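Local coordinates for protein HhaI Restriction Endonuclease (Haemophilus parahaemolyticus, PDB 6UKF) that probably acts as a type II restriction endonuclease, binding its cognate DNA site and cleaving the phosphodiester backbone, at residues E46-H51 and E119-K124; F129-S132 and I138-I141; Q174-K179 and Y183-L188. All blocks are in the same frame, centred on the assembly; numbering follows the deposited sequence.

Contact 1: residues E46-H51 and E119-K124; sequences EAKMPH and EYYKSK. With EDO (1,2-ethanediol), chain E; EDO (1,2-ethanediol), chain O; nucleotides of chain B.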
# COMPACT_ATOMS: atom_id res chain seq x y z
N GLU A 46 0.68 8.88 8.59
CA GLU A 46 0.26 8.23 7.36
C GLU A 46 -0.59 9.21 6.55
O GLU A 46 -1.62 9.69 7.03
CB GLU A 46 -0.55 6.96 7.65
CG GLU A 46 0.22 5.68 7.40
CD GLU A 46 0.71 5.58 5.96
OE1 GLU A 46 -0.08 5.86 5.04
OE2 GLU A 46 1.90 5.24 5.76
N ALA A 47 -0.15 9.50 5.33
CA ALA A 47 -0.95 10.29 4.41
C ALA A 47 -1.85 9.35 3.62
O ALA A 47 -1.39 8.31 3.13
CB ALA A 47 -0.05 11.09 3.46
N LYS A 48 -3.13 9.69 3.52
CA LYS A 48 -4.08 8.89 2.78
C LYS A 48 -4.94 9.81 1.92
O LYS A 48 -5.46 10.81 2.42
CB LYS A 48 -5.00 8.10 3.72
CG LYS A 48 -4.32 6.92 4.40
CD LYS A 48 -4.06 5.80 3.41
CE LYS A 48 -3.01 4.85 3.92
NZ LYS A 48 -2.60 3.87 2.87
N MET A 49 -5.08 9.46 0.65
CA MET A 49 -6.04 10.14 -0.19
C MET A 49 -7.45 9.75 0.23
O MET A 49 -7.65 8.76 0.96
CB MET A 49 -5.80 9.79 -1.66
CG MET A 49 -4.43 10.22 -2.15
SD MET A 49 -4.29 10.25 -3.95
CE MET A 49 -5.21 11.74 -4.33
N PRO A 50 -8.46 10.51 -0.19
CA PRO A 50 -9.83 10.19 0.21
C PRO A 50 -10.27 8.77 -0.09
O PRO A 50 -11.06 8.20 0.67
CB PRO A 50 -10.67 11.23 -0.54
CG PRO A 50 -9.75 12.40 -0.67
CD PRO A 50 -8.37 11.82 -0.86
N HIS A 51 -9.79 8.17 -1.18
CA HIS A 51 -10.08 6.78 -1.53
C HIS A 51 -8.75 6.04 -1.60
O HIS A 51 -7.99 6.22 -2.55
CB HIS A 51 -10.83 6.69 -2.85
CG HIS A 51 -12.10 7.48 -2.87
ND1 HIS A 51 -13.27 7.00 -2.32
CD2 HIS A 51 -12.38 8.71 -3.34
CE1 HIS A 51 -14.23 7.90 -2.47
NE2 HIS A 51 -13.71 8.95 -3.08
N GLU A 119 -4.75 -1.36 15.52
CA GLU A 119 -3.69 -2.22 16.02
C GLU A 119 -2.48 -2.16 15.10
O GLU A 119 -1.34 -1.96 15.55
CB GLU A 119 -4.19 -3.66 16.12
CG GLU A 119 -5.22 -3.91 17.20
CD GLU A 119 -4.60 -4.21 18.55
OE1 GLU A 119 -3.43 -4.66 18.59
OE2 GLU A 119 -5.28 -4.01 19.58
N TYR A 120 -2.71 -2.34 13.80
CA TYR A 120 -1.61 -2.42 12.85
C TYR A 120 -0.82 -1.12 12.81
O TYR A 120 0.41 -1.13 12.91
CB TYR A 120 -2.16 -2.76 11.46
CG TYR A 120 -1.09 -2.73 10.40
CD1 TYR A 120 -0.08 -3.68 10.39
CD2 TYR A 120 -1.08 -1.75 9.42
CE1 TYR A 120 0.90 -3.66 9.43
CE2 TYR A 120 -0.10 -1.72 8.45
CZ TYR A 120 0.88 -2.68 8.46
OH TYR A 120 1.87 -2.67 7.50
N TYR A 121 -1.51 0.01 12.67
CA TYR A 121 -0.78 1.27 12.55
C TYR A 121 -0.11 1.66 13.86
O TYR A 121 1.01 2.18 13.85
CB TYR A 121 -1.68 2.35 11.95
CG TYR A 121 -1.83 2.12 10.47
CD1 TYR A 121 -0.84 2.52 9.58
CD2 TYR A 121 -2.92 1.42 9.96
CE1 TYR A 121 -0.95 2.27 8.23
CE2 TYR A 121 -3.04 1.17 8.61
CZ TYR A 121 -2.05 1.60 7.75
OH TYR A 121 -2.16 1.34 6.40
N LYS A 122 -0.74 1.37 15.00
CA LYS A 122 -0.04 1.56 16.27
C LYS A 122 1.25 0.74 16.31
O LYS A 122 2.28 1.22 16.80
CB LYS A 122 -0.94 1.18 17.44
CG LYS A 122 -2.10 2.14 17.71
CD LYS A 122 -3.05 1.56 18.74
CE LYS A 122 -4.27 2.43 18.95
NZ LYS A 122 -5.22 1.83 19.92
N SER A 123 1.20 -0.49 15.80
CA SER A 123 2.38 -1.36 15.82
C SER A 123 3.51 -0.81 14.97
O SER A 123 4.67 -1.15 15.20
CB SER A 123 2.00 -2.76 15.35
OG SER A 123 2.03 -2.86 13.94
N LYS A 124 3.20 0.03 13.98
CA LYS A 124 4.21 0.66 13.14
C LYS A 124 4.56 2.07 13.61
O LYS A 124 5.20 2.82 12.86
CB LYS A 124 3.74 0.68 11.69
CG LYS A 124 3.31 -0.68 11.15
CD LYS A 124 4.40 -1.73 11.36
CE LYS A 124 3.93 -3.09 10.88
NZ LYS A 124 4.86 -4.16 11.35
C1 EDO E . -8.56 8.89 -5.95
O1 EDO E . -9.71 8.04 -6.01
C2 EDO E . -7.96 8.86 -4.55
O2 EDO E . -8.83 9.55 -3.64
C1 EDO O . 2.23 2.37 6.68
O1 EDO O . 3.16 2.67 5.64
C2 EDO O . 2.89 1.55 7.77
O2 EDO O . 3.41 0.34 7.20
P DA B 10 -2.83 6.05 -0.76
OP1 DA B 10 -3.00 7.50 -0.54
OP2 DA B 10 -2.77 5.13 0.40
O5' DA B 10 -4.00 5.47 -1.69
C5' DA B 10 -4.57 6.27 -2.71
C4' DA B 10 -4.06 5.84 -4.06
O4' DA B 10 -4.38 4.44 -4.28
C3' DA B 10 -4.65 6.59 -5.24
O3' DA B 10 -3.64 6.78 -6.21
C2' DA B 10 -5.78 5.68 -5.71
C1' DA B 10 -5.22 4.30 -5.42
N9 DA B 10 -6.20 3.27 -5.12
C8 DA B 10 -7.25 3.36 -4.24
N7 DA B 10 -7.96 2.27 -4.15
C5 DA B 10 -7.32 1.39 -5.01
C6 DA B 10 -7.59 0.05 -5.37
N6 DA B 10 -8.61 -0.65 -4.87
N1 DA B 10 -6.77 -0.53 -6.27
C2 DA B 10 -5.74 0.18 -6.76
N3 DA B 10 -5.40 1.43 -6.50
C4 DA B 10 -6.24 1.99 -5.61
P DC B 9 0.93 3.38 2.11
OP1 DC B 9 1.30 4.67 2.71
OP2 DC B 9 -0.05 2.49 2.77
O5' DC B 9 0.41 3.62 0.63
C5' DC B 9 1.01 4.62 -0.16
C4' DC B 9 0.55 4.54 -1.59
O4' DC B 9 0.95 3.27 -2.18
C3' DC B 9 -0.95 4.57 -1.80
O3' DC B 9 -1.49 5.86 -1.64
C2' DC B 9 -1.04 4.04 -3.23
C1' DC B 9 0.04 2.94 -3.22
N1 DC B 9 -0.53 1.59 -2.98
C2 DC B 9 -0.95 0.84 -4.08
O2 DC B 9 -0.79 1.31 -5.21
N3 DC B 9 -1.50 -0.38 -3.87
C4 DC B 9 -1.65 -0.84 -2.63
N4 DC B 9 -2.19 -2.05 -2.48
C5 DC B 9 -1.24 -0.08 -1.49
C6 DC B 9 -0.70 1.13 -1.71
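E46 and Y121 supply the apolar part of this small contact, which buries 88 Å² in all. In the conformer of E46 described here, CG lies 3.7 Å from CE1 of Y121 and comes at the ring obliquely. The two side chains cross at about a right angle. The carboxylate plane of E46 is turned 46° from the ring plane of Y121. A molecule of 1,2-ethanediol, probably from the crystallisation liquor, sits at the edge of the Y121 ring, with its C1 3.5 Å from CE1.

The polar interactions run mainly from K48 to the DNA. The K48 chain bends at chi2 (-72°) and is then extended to its tip. NZ of K48 donates to OP2 of DA10 of chain B at 2.8 Å and to OP2 of DC9 of chain B at 2.9 Å. It also bonds to the carbonyl of Q53. NZ therefore bridges two consecutive phosphates. A long salt bridge of 3.9 Å joins K48 NZ to E46 OE1. Across the contact, K48 NZ stays 4.4 Å from Y121 OH, a loose approach. The backbone N of M49 adds a fairly straight bond (167°) to OP1 of DA10 of chain B at 3.1 Å, so both non-bridging oxygens of that phosphate are gripped.

The sequence E46-A47-K48, with D34 touching E46, is consistent with the PD-(D/E)XK motif of many restriction endonucleases.

Strand 43-47 runs parallel to strand 126-132, and E46 shares backbone bonds there with F128 and I130. Y121, near the end of helix 110-123, also meets F129 edge-to-face. A47 packs on helix 3-18, while K48 touches I234 of strand 228-236.

Contact 2: residues F129-S132 and I138-I141; sequences FITS and IFPI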
# COMPACT_ATOMS: atom_id res chain seq x y z
N PHE A 129 -2.86 10.29 11.15
CA PHE A 129 -3.09 10.28 9.72
C PHE A 129 -3.32 11.72 9.27
O PHE A 129 -3.81 12.56 10.02
CB PHE A 129 -4.33 9.45 9.37
CG PHE A 129 -4.07 7.97 9.25
CD1 PHE A 129 -3.64 7.23 10.34
CD2 PHE A 129 -4.29 7.32 8.05
CE1 PHE A 129 -3.41 5.87 10.22
CE2 PHE A 129 -4.06 5.96 7.93
CZ PHE A 129 -3.62 5.24 9.02
N ILE A 130 -2.95 11.99 8.02
CA ILE A 130 -3.27 13.25 7.37
C ILE A 130 -3.96 12.94 6.04
O ILE A 130 -3.54 12.05 5.30
CB ILE A 130 -2.04 14.16 7.17
CG1 ILE A 130 -2.45 15.49 6.54
CG2 ILE A 130 -0.97 13.46 6.34
CD1 ILE A 130 -1.37 16.56 6.62
N THR A 131 -5.05 13.66 5.77
CA THR A 131 -5.76 13.53 4.51
C THR A 131 -6.27 14.92 4.15
O THR A 131 -5.91 15.92 4.79
CB THR A 131 -6.86 12.46 4.62
OG1 THR A 131 -7.46 12.25 3.34
CG2 THR A 131 -7.94 12.87 5.61
N SER A 132 -7.08 15.00 3.10
CA SER A 132 -7.62 16.29 2.68
C SER A 132 -8.92 16.07 1.93
O SER A 132 -9.03 15.16 1.11
CB SER A 132 -6.62 17.03 1.78
OG SER A 132 -7.25 18.13 1.14
N ILE A 138 -6.01 16.30 10.05
CA ILE A 138 -5.01 15.54 10.79
C ILE A 138 -5.69 14.96 12.01
O ILE A 138 -6.35 15.69 12.76
CB ILE A 138 -3.83 16.44 11.21
CG1 ILE A 138 -3.18 17.09 9.98
CG2 ILE A 138 -2.81 15.63 11.99
CD1 ILE A 138 -2.19 18.18 10.32
N PHE A 139 -5.52 13.66 12.23
CA PHE A 139 -6.22 13.04 13.35
C PHE A 139 -5.42 11.88 13.92
O PHE A 139 -4.66 11.23 13.19
CB PHE A 139 -7.63 12.58 12.95
CG PHE A 139 -7.65 11.50 11.90
CD1 PHE A 139 -7.55 10.17 12.26
CD2 PHE A 139 -7.78 11.82 10.56
CE1 PHE A 139 -7.58 9.17 11.30
CE2 PHE A 139 -7.81 10.83 9.60
CZ PHE A 139 -7.71 9.51 9.97
N PRO A 140 -5.58 11.60 15.21
CA PRO A 140 -4.87 10.48 15.82
C PRO A 140 -5.52 9.15 15.48
O PRO A 140 -6.74 9.06 15.29
CB PRO A 140 -5.00 10.78 17.32
CG PRO A 140 -6.30 11.49 17.43
CD PRO A 140 -6.43 12.32 16.18
N ILE A 141 -4.69 8.11 15.44
CA ILE A 141 -5.15 6.78 15.04
C ILE A 141 -6.33 6.30 15.89
O ILE A 141 -7.22 5.61 15.38
CB ILE A 141 -3.96 5.79 15.06
CG1 ILE A 141 -4.38 4.38 14.61
CG2 ILE A 141 -3.31 5.72 16.44
CD1 ILE A 141 -4.99 4.31 13.23
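F129 and F139 pair on adjacent antiparallel strands, and F129 has the largest share of the buried surface. CB of F129 lies over one face of the F139 ring, 3.4 Å from CZ. This is a CH-pi contact, with CB 3.8 Å from the ring centroid and 27° off the normal. CG is next and still touches F139 CZ. Beyond it the F129 ring slides past its partner. The planes are nearly parallel, at 13°, but the centroids are 5.8 Å apart, so the rings barely overlap. Farther out, CE1 of F129 meets CD1 of I141 at 3.7 Å. F144 packs edge-to-face with this same ring. A chi1 of 64° tucks the ring of F139 back over its own backbone and toward CB of F129.

The backbones form a hydrogen-bonded pair. F129 N donates to F139 O at 2.9 Å, and F139 N returns a bond to F129 O at 3.0 Å. I130 and I138 form the next, non-hydrogen-bonded pair. Their side chains lie side by side on the other face, with I130 CD1 3.9 Å from I138 CG1. The arrangement is that of a beta hairpin, strands 126-132 and 136-140, at the margin of a mixed sheet.

Contact 3: residues Q174-K179 and Y183-L188; sequences QALDKK and YTMRGL. With EDO (1,2-ethanediol), chain H.
This contact packs a helix against the beta hairpin that follows it; the centre of the contact is about 32 Å from the centre of the chain. L176 of helix 169-179 meets Y183, just before strand 184-186. The CD1 methyl of L176 sits almost exactly over the middle of the Y183 ring. It is 3.5 Å from the ring centroid and 4° off the normal, a well-centred CH-pi contact. CB of L176 adds a second touch, 3.5 Å from CE2 of Y183. The leucine therefore covers both the centre and one side of the ring.

With chi1 at 72°, the Y183 ring folds over the main chain and turns a face to L176. In the conformer of M185 described here, SD approaches L176 CD1 only loosely, at 4.5 Å. L190 of the second hairpin strand and I201 of strand 199-202 also touch L176, making a small apolar cluster.

Two helical bonds run through this part of the helix, from K178 N to Q174 O at 2.9 Å and from K179 N to A175 O at 3.0 Å. In the hairpin, G187 and L188 fill the central positions of a type II' turn, with G187 at positive phi (64°). The carbonyl O of L188 accepts a hydrogen bond of 3.0 Å from O2 of a bound 1,2-ethanediol.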
# COMPACT_ATOMS: atom_id res chain seq x y z
N GLN A 174 16.90 -10.84 -26.28
CA GLN A 174 16.31 -11.81 -27.20
C GLN A 174 14.80 -11.60 -27.32
O GLN A 174 14.24 -11.80 -28.40
CB GLN A 174 16.67 -13.23 -26.75
CG GLN A 174 18.14 -13.56 -26.97
CD GLN A 174 18.55 -14.91 -26.42
OE1 GLN A 174 17.73 -15.79 -26.23
NE2 GLN A 174 19.85 -15.07 -26.18
N ALA A 175 14.14 -11.18 -26.24
CA ALA A 175 12.72 -10.85 -26.33
C ALA A 175 12.49 -9.65 -27.24
O ALA A 175 11.55 -9.64 -28.04
CB ALA A 175 12.14 -10.60 -24.94
N LEU A 176 13.35 -8.63 -27.13
CA LEU A 176 13.24 -7.48 -28.02
C LEU A 176 13.43 -7.90 -29.47
O LEU A 176 12.69 -7.47 -30.36
CB LEU A 176 14.29 -6.43 -27.65
CG LEU A 176 14.07 -5.68 -26.34
CD1 LEU A 176 15.35 -4.98 -25.91
CD2 LEU A 176 12.94 -4.67 -26.48
N ASP A 177 14.43 -8.74 -29.72
CA ASP A 177 14.67 -9.25 -31.07
C ASP A 177 13.44 -9.97 -31.60
O ASP A 177 13.01 -9.74 -32.74
CB ASP A 177 15.87 -10.18 -31.01
CG ASP A 177 16.32 -10.64 -32.37
OD1 ASP A 177 15.86 -10.13 -33.34
OD2 ASP A 177 17.24 -11.60 -32.42
N LYS A 178 12.84 -10.84 -30.78
CA LYS A 178 11.67 -11.59 -31.21
C LYS A 178 10.51 -10.66 -31.56
O LYS A 178 9.78 -10.90 -32.53
CB LYS A 178 11.25 -12.56 -30.11
CG LYS A 178 9.86 -13.16 -30.30
N LYS A 179 10.33 -9.59 -30.78
CA LYS A 179 9.20 -8.69 -30.98
C LYS A 179 9.45 -7.68 -32.10
O LYS A 179 8.53 -6.93 -32.44
CB LYS A 179 8.89 -7.94 -29.68
N TYR A 183 16.33 -1.17 -31.01
CA TYR A 183 16.79 -0.70 -29.71
C TYR A 183 18.31 -0.71 -29.64
O TYR A 183 19.00 -1.30 -30.47
CB TYR A 183 16.25 -1.60 -28.59
CG TYR A 183 16.92 -2.96 -28.56
CD1 TYR A 183 18.04 -3.18 -27.77
CD2 TYR A 183 16.45 -4.00 -29.34
CE1 TYR A 183 18.66 -4.42 -27.75
CE2 TYR A 183 17.07 -5.24 -29.32
CZ TYR A 183 18.17 -5.44 -28.52
OH TYR A 183 18.79 -6.67 -28.51
N THR A 184 18.80 -0.03 -28.60
CA THR A 184 20.18 -0.09 -28.16
C THR A 184 20.15 -0.13 -26.64
O THR A 184 19.33 0.56 -26.02
CB THR A 184 20.95 1.16 -28.59
OG1 THR A 184 20.92 1.27 -30.02
CG2 THR A 184 22.39 1.12 -28.10
N MET A 185 21.01 -0.94 -26.03
CA MET A 185 21.12 -1.03 -24.58
C MET A 185 22.40 -0.34 -24.13
O MET A 185 23.47 -0.54 -24.72
CB MET A 185 21.20 -2.48 -24.10
CG MET A 185 19.99 -3.35 -24.39
SD MET A 185 18.49 -2.86 -23.51
CE MET A 185 19.01 -2.91 -21.79
N ARG A 186 22.28 0.47 -23.08
CA ARG A 186 23.41 1.10 -22.41
C ARG A 186 23.41 0.51 -21.00
O ARG A 186 22.71 1.01 -20.12
CB ARG A 186 23.27 2.62 -22.39
N GLY A 187 24.18 -0.55 -20.80
CA GLY A 187 24.04 -1.31 -19.57
C GLY A 187 22.66 -1.94 -19.52
O GLY A 187 22.22 -2.62 -20.45
N LEU A 188 21.95 -1.69 -18.42
CA LEU A 188 20.58 -2.17 -18.25
C LEU A 188 19.54 -1.16 -18.72
O LEU A 188 18.34 -1.46 -18.66
CB LEU A 188 20.33 -2.53 -16.79
CG LEU A 188 21.22 -3.67 -16.26
CD1 LEU A 188 21.07 -3.81 -14.76
CD2 LEU A 188 20.88 -4.97 -16.97
C1 EDO H . 16.40 -1.50 -14.41
O1 EDO H . 15.00 -1.40 -14.12
C2 EDO H . 16.77 -0.48 -15.47
O2 EDO H . 16.17 -0.84 -16.72

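Contacts 1 and 2 reach the same sheet through neighbouring strands 43-47 and 126-132, with centres 9 Å apart. Two probable hydrogen bonds join them directly: K48 O to T131 OG1 at 2.6 Å and E46 O to I130 N at 2.8 Å. Contact 1 touches the DNA backbone; contact 2 does not, its nearest atom being about 7 Å from the nucleic acid. The bound calcium ion, at the site of S151 and T153, is about 14 Å from the K48 side chain. Contact 3 is remote: its nearest atoms are about 29 Å from contact 1 and about 35 Å from contact 2. Even so, it comes within about 6 Å of the DNA.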